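Local coordinates for fusarinine C esterase sidJ (Aspergillus fumigatus, PDB 6GUP), which hydrolyses the siderophore fusarinine C to fusarinine, releasing its iron, as an esterase that does not act on triacetylfusarinine C, at residues 52-57 with 327-332; 59-64 with 344-349; 197-202 with 232-237. All coordinates share one frame; numbering follows the deposited sequence.

Overall arrangement
Interactions 1 and 2 set the two ends of helix 55-61 against the C-terminal part of the chain, interaction 1 through the turn leading into it and interaction 2 through its last turn, centres about 15 Å apart. Interaction 3 joins helices 185-205 and 231-238, its centre about 32 Å from that of interaction 1 and about 41 Å from that of interaction 2. All three are partly buried, and no hydrogen bond crosses any of them. Their chemistry differs. Interaction 1 mixes a carbonyl contact with aromatic packing beside the probable catalytic histidine, interaction 2 is mainly leucine and alanine packing beside the central sheet, and interaction 3 includes an exposed arginine.

Interaction 1: 52-57 with 327-332; sequences TSYLAD and HALSND
The carbonyl oxygen of Thr52 is gripped twice beside the contact: by OG of Ser53, the residue that meets Ala328, at 2.7 Å from Thr52 O, and by Leu55 N, 3.1 Å from the same oxygen. The two donors reach it from opposite faces of the carbonyl plane, and OG stands 42° out of that plane, not on a lone pair. The serine torsion accounts for this grip: chi1 of 68° sets OG between its own backbone N and carbonyl carbon, turned back toward Thr52. Leu55 N closes a type II' turn from Thr52 to Leu55, with Tyr54 at the N-cap of helix 55-61.

Across the contact, Ser53 CB approaches Ala328 O to 3.2 Å, a carbon-oxygen contact and not a hydrogen bond. Tyr54 adds the apolar part, its CD2 lying 4.3 Å from Leu329 CD1, with the methyl oblique to the ring. Ser53 OG lies over one face of this ring, 3.7 Å above its plane and offset toward the rim. The ring's far end is fixed by Tyr54 OH bonding to Gln163 OE1. Arg338 spans both segments, pairing through NE with Asp57 OD2 and through NH2 with Leu329 O.

Next to Ala328, His327 hydrogen-bonds to Asp286 OD2 through ND1 and to Ser123 OG through NE2. That geometry is consistent with a Ser-His-Asp catalytic triad, and the loop following strand 320-322 is where the alpha/beta-hydrolase fold characteristically carries its histidine.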
loop_
_atom_site.group_PDB
_atom_site.type_symbol
_atom_site.label_atom_id
_atom_site.label_comp_id
_atom_site.label_asym_id
_atom_site.label_seq_id
_atom_site.Cartn_x
_atom_site.Cartn_y
_atom_site.Cartn_z
ATOM N N THR A 52 5.931 10.941 4.228
ATOM C CA THR A 52 5.908 12.405 4.183
ATOM C C THR A 52 7.324 12.934 4.424
ATOM O O THR A 52 8.107 13.010 3.481
ATOM C CB THR A 52 4.888 12.998 5.180
ATOM O OG1 THR A 52 5.007 12.340 6.448
ATOM C CG2 THR A 52 3.476 12.829 4.654
ATOM N N SER A 53 7.657 13.275 5.671
ATOM C CA SER A 53 8.988 13.776 6.042
ATOM C C SER A 53 9.475 14.971 5.186
ATOM O O SER A 53 8.856 16.037 5.211
ATOM C CB SER A 53 10.002 12.615 6.069
ATOM O OG SER A 53 10.252 12.094 4.774
ATOM N N TYR A 54 10.549 14.772 4.417
ATOM C CA TYR A 54 11.196 15.831 3.622
ATOM C C TYR A 54 10.927 15.655 2.125
ATOM O O TYR A 54 11.528 16.347 1.297
ATOM C CB TYR A 54 12.716 15.839 3.878
ATOM C CG TYR A 54 13.365 14.472 3.768
ATOM C CD1 TYR A 54 13.694 13.920 2.526
ATOM C CD2 TYR A 54 13.622 13.714 4.912
ATOM C CE1 TYR A 54 14.271 12.662 2.431
ATOM C CE2 TYR A 54 14.197 12.457 4.827
ATOM C CZ TYR A 54 14.520 11.935 3.588
ATOM O OH TYR A 54 15.091 10.690 3.511
ATOM N N LEU A 55 10.010 14.751 1.783
ATOM C CA LEU A 55 9.845 14.297 0.401
ATOM C C LEU A 55 9.266 15.386 -0.502
ATOM O O LEU A 55 9.655 15.500 -1.666
ATOM C CB LEU A 55 8.970 13.031 0.356
ATOM C CG LEU A 55 9.320 11.883 -0.596
ATOM C CD1 LEU A 55 10.821 11.664 -0.741
ATOM C CD2 LEU A 55 8.654 10.611 -0.090
ATOM N N ALA A 56 8.345 16.181 0.043
ATOM C CA ALA A 56 7.773 17.324 -0.672
ATOM C C ALA A 56 8.831 18.382 -0.990
ATOM O O ALA A 56 8.881 18.892 -2.109
ATOM C CB ALA A 56 6.642 17.944 0.136
ATOM N N ASP A 57 9.665 18.700 0.001
ATOM C CA ASP A 57 10.767 19.657 -0.173
ATOM C C ASP A 57 11.815 19.160 -1.171
ATOM O O ASP A 57 12.367 19.956 -1.933
ATOM C CB ASP A 57 11.443 19.968 1.175
ATOM C CG ASP A 57 10.532 20.727 2.141
ATOM O OD1 ASP A 57 9.440 21.181 1.736
ATOM O OD2 ASP A 57 10.917 20.870 3.321
ATOM N N HIS A 327 14.905 11.903 13.551
ATOM C CA HIS A 327 14.899 10.690 12.725
ATOM C C HIS A 327 14.250 10.905 11.357
ATOM O O HIS A 327 14.855 10.605 10.325
ATOM C CB HIS A 327 14.187 9.546 13.453
ATOM C CG HIS A 327 14.227 8.247 12.711
ATOM N ND1 HIS A 327 15.369 7.482 12.612
ATOM C CD2 HIS A 327 13.270 7.587 12.016
ATOM C CE1 HIS A 327 15.112 6.402 11.896
ATOM N NE2 HIS A 327 13.845 6.441 11.522
ATOM N N ALA A 328 13.025 11.427 11.369
ATOM C CA ALA A 328 12.254 11.680 10.146
ATOM C C ALA A 328 12.199 13.160 9.738
ATOM O O ALA A 328 11.646 13.474 8.685
ATOM C CB ALA A 328 10.845 11.127 10.305
ATOM N N LEU A 329 12.766 14.055 10.553
ATOM C CA LEU A 329 12.784 15.501 10.272
ATOM C C LEU A 329 11.361 16.064 10.073
ATOM O O LEU A 329 11.127 16.918 9.213
ATOM C CB LEU A 329 13.692 15.816 9.065
ATOM C CG LEU A 329 15.173 15.404 9.152
ATOM C CD1 LEU A 329 15.400 13.930 8.832
ATOM C CD2 LEU A 329 16.018 16.264 8.220
ATOM N N SER A 330 10.425 15.583 10.894
ATOM C CA SER A 330 8.987 15.831 10.703
ATOM C C SER A 330 8.497 17.193 11.197
ATOM O O SER A 330 7.548 17.747 10.638
ATOM C CB SER A 330 8.165 14.747 11.408
ATOM O OG SER A 330 8.622 13.448 11.074
ATOM N N ASN A 331 9.138 17.724 12.238
ATOM C CA ASN A 331 8.610 18.876 12.983
ATOM C C ASN A 331 8.664 20.192 12.205
ATOM O O ASN A 331 9.256 20.276 11.126
ATOM C CB ASN A 331 9.373 19.062 14.307
ATOM C CG ASN A 331 9.371 17.817 15.179
ATOM O OD1 ASN A 331 8.444 17.007 15.132
ATOM N ND2 ASN A 331 10.415 17.663 15.985
ATOM N N ASP A 332 8.035 21.213 12.783
ATOM C CA ASP A 332 8.197 22.604 12.344
ATOM C C ASP A 332 9.576 23.120 12.784
ATOM O O ASP A 332 10.185 23.952 12.108
ATOM C CB ASP A 332 7.082 23.482 12.922
ATOM C CG ASP A 332 5.696 23.070 12.435
ATOM O OD1 ASP A 332 4.753 23.080 13.254
ATOM O OD2 ASP A 332 5.550 22.734 11.241
#

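Interaction 2: 59-64 with 344-349; sequences AHALQP and KVLGYL
Leu62 CD2 meets two leucine methyls of the facing helix, lying 3.8 Å from Leu346 CD1 and the same distance from Leu349 CD1. This is the tightly packed, inner part of the contact: Leu62 and Leu349 are both buried, and their side chains cross at about a right angle. The CB bond of Leu62 does not aim at the helix. Its chain reaches there by extension, with CG anti to the carbonyl carbon (chi1 -62°) and an extended chi2 of 172°. Leu69 of strand 67-72 also touches Leu62, while Trp67 and Val118 touch Leu349, so these leucines fill the layer between helices and sheet. Helices 55-61 and 335-353 thus pack together against the central sheet, as in the alpha/beta-hydrolase fold. Toward solvent the contact passes to Ala61 and Leu346, both only partly exposed. Leu346 bridges the two parts, since its CD1 touches Ala61 CB as well as Leu62 CD2. It presents both methyls to the one small group: CD1 and CD2 each lie 3.9 Å from Ala61 CB. CD2 also comes within 3.7 Å of Ala61 O, an apolar atom against a carbonyl oxygen.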
loop_
_atom_site.group_PDB
_atom_site.type_symbol
_atom_site.label_atom_id
_atom_site.label_comp_id
_atom_site.label_asym_id
_atom_site.label_seq_id
_atom_site.Cartn_x
_atom_site.Cartn_y
_atom_site.Cartn_z
ATOM N N ALA A 59 11.190 16.975 -3.728
ATOM C CA ALA A 59 10.523 17.088 -5.034
ATOM C C ALA A 59 10.516 18.528 -5.557
ATOM O O ALA A 59 10.750 18.758 -6.745
ATOM C CB ALA A 59 9.101 16.550 -4.954
ATOM N N HIS A 60 10.249 19.483 -4.665
ATOM C CA HIS A 60 10.304 20.914 -4.994
ATOM C C HIS A 60 11.709 21.357 -5.426
ATOM O O HIS A 60 11.850 22.138 -6.370
ATOM C CB HIS A 60 9.826 21.755 -3.800
ATOM C CG HIS A 60 9.809 23.231 -4.061
ATOM N ND1 HIS A 60 9.133 23.792 -5.122
ATOM C CD2 HIS A 60 10.377 24.260 -3.390
ATOM C CE1 HIS A 60 9.292 25.103 -5.099
ATOM N NE2 HIS A 60 10.042 25.414 -4.057
ATOM N N ALA A 61 12.732 20.854 -4.735
ATOM C CA ALA A 61 14.132 21.171 -5.052
ATOM C C ALA A 61 14.628 20.529 -6.355
ATOM O O ALA A 61 15.490 21.098 -7.030
ATOM C CB ALA A 61 15.039 20.772 -3.895
ATOM N N LEU A 62 14.096 19.353 -6.698
ATOM C CA LEU A 62 14.465 18.652 -7.940
ATOM C C LEU A 62 13.725 19.139 -9.205
ATOM O O LEU A 62 14.001 18.639 -10.298
ATOM C CB LEU A 62 14.267 17.135 -7.778
ATOM C CG LEU A 62 15.108 16.410 -6.719
ATOM C CD1 LEU A 62 14.629 14.974 -6.564
ATOM C CD2 LEU A 62 16.592 16.443 -7.046
ATOM N N GLN A 63 12.797 20.092 -9.065
ATOM C CA GLN A 63 12.081 20.683 -10.218
ATOM C C GLN A 63 12.990 21.271 -11.319
ATOM O O GLN A 63 12.826 20.919 -12.489
ATOM C CB GLN A 63 11.058 21.741 -9.762
ATOM C CG GLN A 63 9.740 21.166 -9.261
ATOM C CD GLN A 63 8.789 22.224 -8.724
ATOM O OE1 GLN A 63 8.937 23.416 -9.000
ATOM N NE2 GLN A 63 7.799 21.786 -7.954
ATOM N N PRO A 64 13.944 22.161 -10.956
ATOM C CA PRO A 64 14.880 22.692 -11.966
ATOM C C PRO A 64 15.918 21.703 -12.532
ATOM O O PRO A 64 16.517 21.990 -13.571
ATOM C CB PRO A 64 15.598 23.829 -11.217
ATOM C CG PRO A 64 15.449 23.492 -9.776
ATOM C CD PRO A 64 14.093 22.867 -9.668
ATOM N N LYS A 344 22.171 18.480 0.678
ATOM C CA LYS A 344 23.176 17.411 0.591
ATOM C C LYS A 344 22.832 16.392 -0.499
ATOM O O LYS A 344 23.730 15.885 -1.173
ATOM C CB LYS A 344 23.352 16.677 1.929
ATOM C CG LYS A 344 23.884 17.495 3.105
ATOM C CD LYS A 344 25.110 18.346 2.786
ATOM C CE LYS A 344 24.741 19.794 2.491
ATOM N NZ LYS A 344 25.933 20.636 2.202
ATOM N N VAL A 345 21.541 16.091 -0.660
ATOM C CA VAL A 345 21.082 15.179 -1.717
ATOM C C VAL A 345 21.331 15.786 -3.101
ATOM O O VAL A 345 21.861 15.110 -3.980
ATOM C CB VAL A 345 19.591 14.791 -1.545
ATOM C CG1 VAL A 345 19.067 14.033 -2.763
ATOM C CG2 VAL A 345 19.409 13.948 -0.291
ATOM N N LEU A 346 20.948 17.049 -3.287
ATOM C CA LEU A 346 21.194 17.757 -4.558
ATOM C C LEU A 346 22.683 17.867 -4.903
ATOM O O LEU A 346 23.058 17.740 -6.070
ATOM C CB LEU A 346 20.542 19.150 -4.567
ATOM C CG LEU A 346 19.113 19.208 -5.122
ATOM C CD1 LEU A 346 18.126 18.449 -4.248
ATOM C CD2 LEU A 346 18.671 20.654 -5.285
ATOM N N GLY A 347 23.518 18.096 -3.887
ATOM C CA GLY A 347 24.976 18.125 -4.055
ATOM C C GLY A 347 25.560 16.780 -4.456
ATOM O O GLY A 347 26.458 16.715 -5.296
ATOM N N TYR A 348 25.050 15.711 -3.842
ATOM C CA TYR A 348 25.401 14.336 -4.214
ATOM C C TYR A 348 25.013 14.036 -5.667
ATOM O O TYR A 348 25.816 13.495 -6.432
ATOM C CB TYR A 348 24.713 13.342 -3.264
ATOM C CG TYR A 348 24.929 11.885 -3.604
ATOM C CD1 TYR A 348 24.069 11.213 -4.478
ATOM C CD2 TYR A 348 25.986 11.173 -3.047
ATOM C CE1 TYR A 348 24.266 9.879 -4.793
ATOM C CE2 TYR A 348 26.191 9.835 -3.352
ATOM C CZ TYR A 348 25.328 9.195 -4.225
ATOM O OH TYR A 348 25.523 7.875 -4.533
ATOM N N LEU A 349 23.779 14.383 -6.029
ATOM C CA LEU A 349 23.268 14.172 -7.389
ATOM C C LEU A 349 23.971 15.041 -8.444
ATOM O O LEU A 349 24.157 14.596 -9.580
ATOM C CB LEU A 349 21.751 14.409 -7.439
ATOM C CG LEU A 349 20.849 13.446 -6.650
ATOM C CD1 LEU A 349 19.409 13.931 -6.699
ATOM C CD2 LEU A 349 20.940 12.015 -7.163
#

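Interaction 3: 197-202 with 232-237; sequences SMAREA and RRFLSL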
loop_
_atom_site.group_PDB
_atom_site.type_symbol
_atom_site.label_atom_id
_atom_site.label_comp_id
_atom_site.label_asym_id
_atom_site.label_seq_id
_atom_site.Cartn_x
_atom_site.Cartn_y
_atom_site.Cartn_z
ATOM N N SER A 197 7.080 -13.172 25.666
ATOM C CA SER A 197 6.479 -14.438 26.107
ATOM C C SER A 197 5.417 -14.963 25.132
ATOM O O SER A 197 5.354 -16.167 24.873
ATOM C CB SER A 197 5.872 -14.271 27.503
ATOM O OG SER A 197 5.264 -15.471 27.952
ATOM N N MET A 198 4.590 -14.057 24.610
ATOM C CA MET A 198 3.617 -14.388 23.559
ATOM C C MET A 198 4.302 -14.820 22.268
ATOM O O MET A 198 3.914 -15.818 21.655
ATOM C CB MET A 198 2.718 -13.187 23.248
ATOM C CG MET A 198 1.686 -12.882 24.316
ATOM S SD MET A 198 0.867 -11.306 24.016
ATOM C CE MET A 198 -0.112 -11.729 22.577
ATOM N N ALA A 199 5.311 -14.051 21.863
ATOM C CA ALA A 199 6.030 -14.289 20.613
ATOM C C ALA A 199 6.830 -15.595 20.619
ATOM O O ALA A 199 6.883 -16.291 19.602
ATOM C CB ALA A 199 6.939 -13.111 20.296
ATOM N N ARG A 200 7.448 -15.919 21.755
ATOM C CA ARG A 200 8.173 -17.188 21.914
ATOM C C ARG A 200 7.234 -18.391 21.887
ATOM O O ARG A 200 7.554 -19.416 21.282
ATOM C CB ARG A 200 8.976 -17.208 23.216
ATOM C CG ARG A 200 10.098 -16.185 23.284
ATOM C CD ARG A 200 11.062 -16.507 24.414
ATOM N NE ARG A 200 11.470 -15.338 25.191
ATOM C CZ ARG A 200 12.260 -15.387 26.265
ATOM N NH1 ARG A 200 12.749 -16.550 26.704
ATOM N NH2 ARG A 200 12.570 -14.265 26.907
ATOM N N GLU A 201 6.087 -18.259 22.554
ATOM C CA GLU A 201 5.062 -19.306 22.578
ATOM C C GLU A 201 4.517 -19.596 21.175
ATOM O O GLU A 201 4.324 -20.756 20.813
ATOM C CB GLU A 201 3.920 -18.908 23.524
ATOM C CG GLU A 201 2.912 -20.017 23.821
ATOM C CD GLU A 201 1.595 -19.872 23.070
ATOM O OE1 GLU A 201 1.032 -18.757 23.038
ATOM O OE2 GLU A 201 1.104 -20.885 22.529
ATOM N N ALA A 202 4.291 -18.539 20.397
ATOM C CA ALA A 202 3.824 -18.665 19.011
ATOM C C ALA A 202 4.858 -19.327 18.099
ATOM O O ALA A 202 4.497 -20.133 17.243
ATOM C CB ALA A 202 3.435 -17.305 18.458
ATOM N N ARG A 232 6.808 -13.937 14.888
ATOM C CA ARG A 232 8.121 -14.232 14.304
ATOM C C ARG A 232 8.931 -12.976 14.013
ATOM O O ARG A 232 10.143 -12.959 14.242
ATOM C CB ARG A 232 7.988 -15.062 13.026
ATOM C CG ARG A 232 7.651 -16.515 13.299
ATOM C CD ARG A 232 7.719 -17.349 12.034
ATOM N NE ARG A 232 6.667 -17.014 11.078
ATOM C CZ ARG A 232 6.449 -17.664 9.933
ATOM N NH1 ARG A 232 7.201 -18.705 9.577
ATOM N NH2 ARG A 232 5.464 -17.276 9.132
ATOM N N ARG A 233 8.267 -11.936 13.512
ATOM C CA ARG A 233 8.947 -10.675 13.244
ATOM C C ARG A 233 9.382 -9.975 14.522
ATOM O O ARG A 233 10.490 -9.447 14.589
ATOM C CB ARG A 233 8.088 -9.729 12.413
ATOM C CG ARG A 233 8.945 -8.642 11.813
ATOM C CD ARG A 233 8.213 -7.528 11.093
ATOM N NE ARG A 233 9.020 -6.306 11.148
ATOM C CZ ARG A 233 10.238 -6.157 10.613
ATOM N NH1 ARG A 233 10.839 -7.141 9.940
ATOM N NH2 ARG A 233 10.873 -4.995 10.750
ATOM N N PHE A 234 8.508 -9.962 15.522
ATOM C CA PHE A 234 8.830 -9.366 16.814
ATOM C C PHE A 234 10.025 -10.057 17.489
ATOM O O PHE A 234 10.874 -9.381 18.075
ATOM C CB PHE A 234 7.604 -9.384 17.733
ATOM C CG PHE A 234 7.893 -8.935 19.133
ATOM C CD1 PHE A 234 7.707 -7.609 19.512
ATOM C CD2 PHE A 234 8.369 -9.838 20.072
ATOM C CE1 PHE A 234 7.986 -7.198 20.807
ATOM C CE2 PHE A 234 8.651 -9.433 21.360
ATOM C CZ PHE A 234 8.456 -8.115 21.734
ATOM N N LEU A 235 10.079 -11.389 17.415
ATOM C CA LEU A 235 11.195 -12.161 17.996
ATOM C C LEU A 235 12.549 -11.801 17.406
ATOM O O LEU A 235 13.553 -11.784 18.119
ATOM C CB LEU A 235 10.981 -13.674 17.848
ATOM C CG LEU A 235 10.090 -14.368 18.875
ATOM C CD1 LEU A 235 10.141 -15.870 18.649
ATOM C CD2 LEU A 235 10.487 -14.034 20.307
ATOM N N SER A 236 12.567 -11.534 16.104
ATOM C CA SER A 236 13.764 -11.046 15.418
ATOM C C SER A 236 14.312 -9.768 16.061
ATOM O O SER A 236 15.526 -9.617 16.218
ATOM C CB SER A 236 13.452 -10.781 13.942
ATOM O OG SER A 236 14.635 -10.547 13.203
ATOM N N LEU A 237 13.407 -8.867 16.443
ATOM C CA LEU A 237 13.779 -7.563 16.995
ATOM C C LEU A 237 14.224 -7.592 18.466
ATOM O O LEU A 237 14.976 -6.709 18.881
ATOM C CB LEU A 237 12.628 -6.558 16.802
ATOM C CG LEU A 237 12.032 -6.449 15.385
ATOM C CD1 LEU A 237 11.071 -5.273 15.261
ATOM C CD2 LEU A 237 13.109 -6.373 14.308
#
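Ala199 CB points into the facing helix and meets Phe234 and Leu235 together, with Phe234 CD2 at 3.6 Å from Ala199 CB and Leu235 CD2 at 3.7 Å from it. The phenylalanine ring is turned obliquely to that methyl, which sits nearer CD2 than CE2. Phe234 takes this position with CG anti to its backbone N (chi1 173°), and its side chain also touches Phe192, Leu195 and Thr196, one to two turns back along helix 185-205.

Leu235 reaches across beside the ring and divides its two methyls between different surfaces. CD1 lies over the backbone, 3.4 Å from Ala199 O, whereas CD2 touches both the alanine methyl and the arginine chain, 3.7 Å from Arg200 CG. Arg200 comes in from the margin: its CB bond points away from the other helix, yet its aliphatic part still lies against the leucine, and the two side chains cross at about a right angle.

The axes of the two short helical segments approach to 8.8 Å with a signed crossing angle of -120°. The backbones come closest at Ala199, whose CA is 6.2 Å from Leu235 CA, a separation that the small alanine side chain permits. Both helices belong to the long, helix-rich insertion between strands 159-163 and 278-283, the position at which many alpha/beta-hydrolases carry a cap or lid.

With no hydrogen bond or salt bridge crossing between the two segments, their adhesion depends on van der Waals fit, mostly carbon on carbon, with one methyl resting on a carbonyl oxygen and even the arginine contributing through a methylene group.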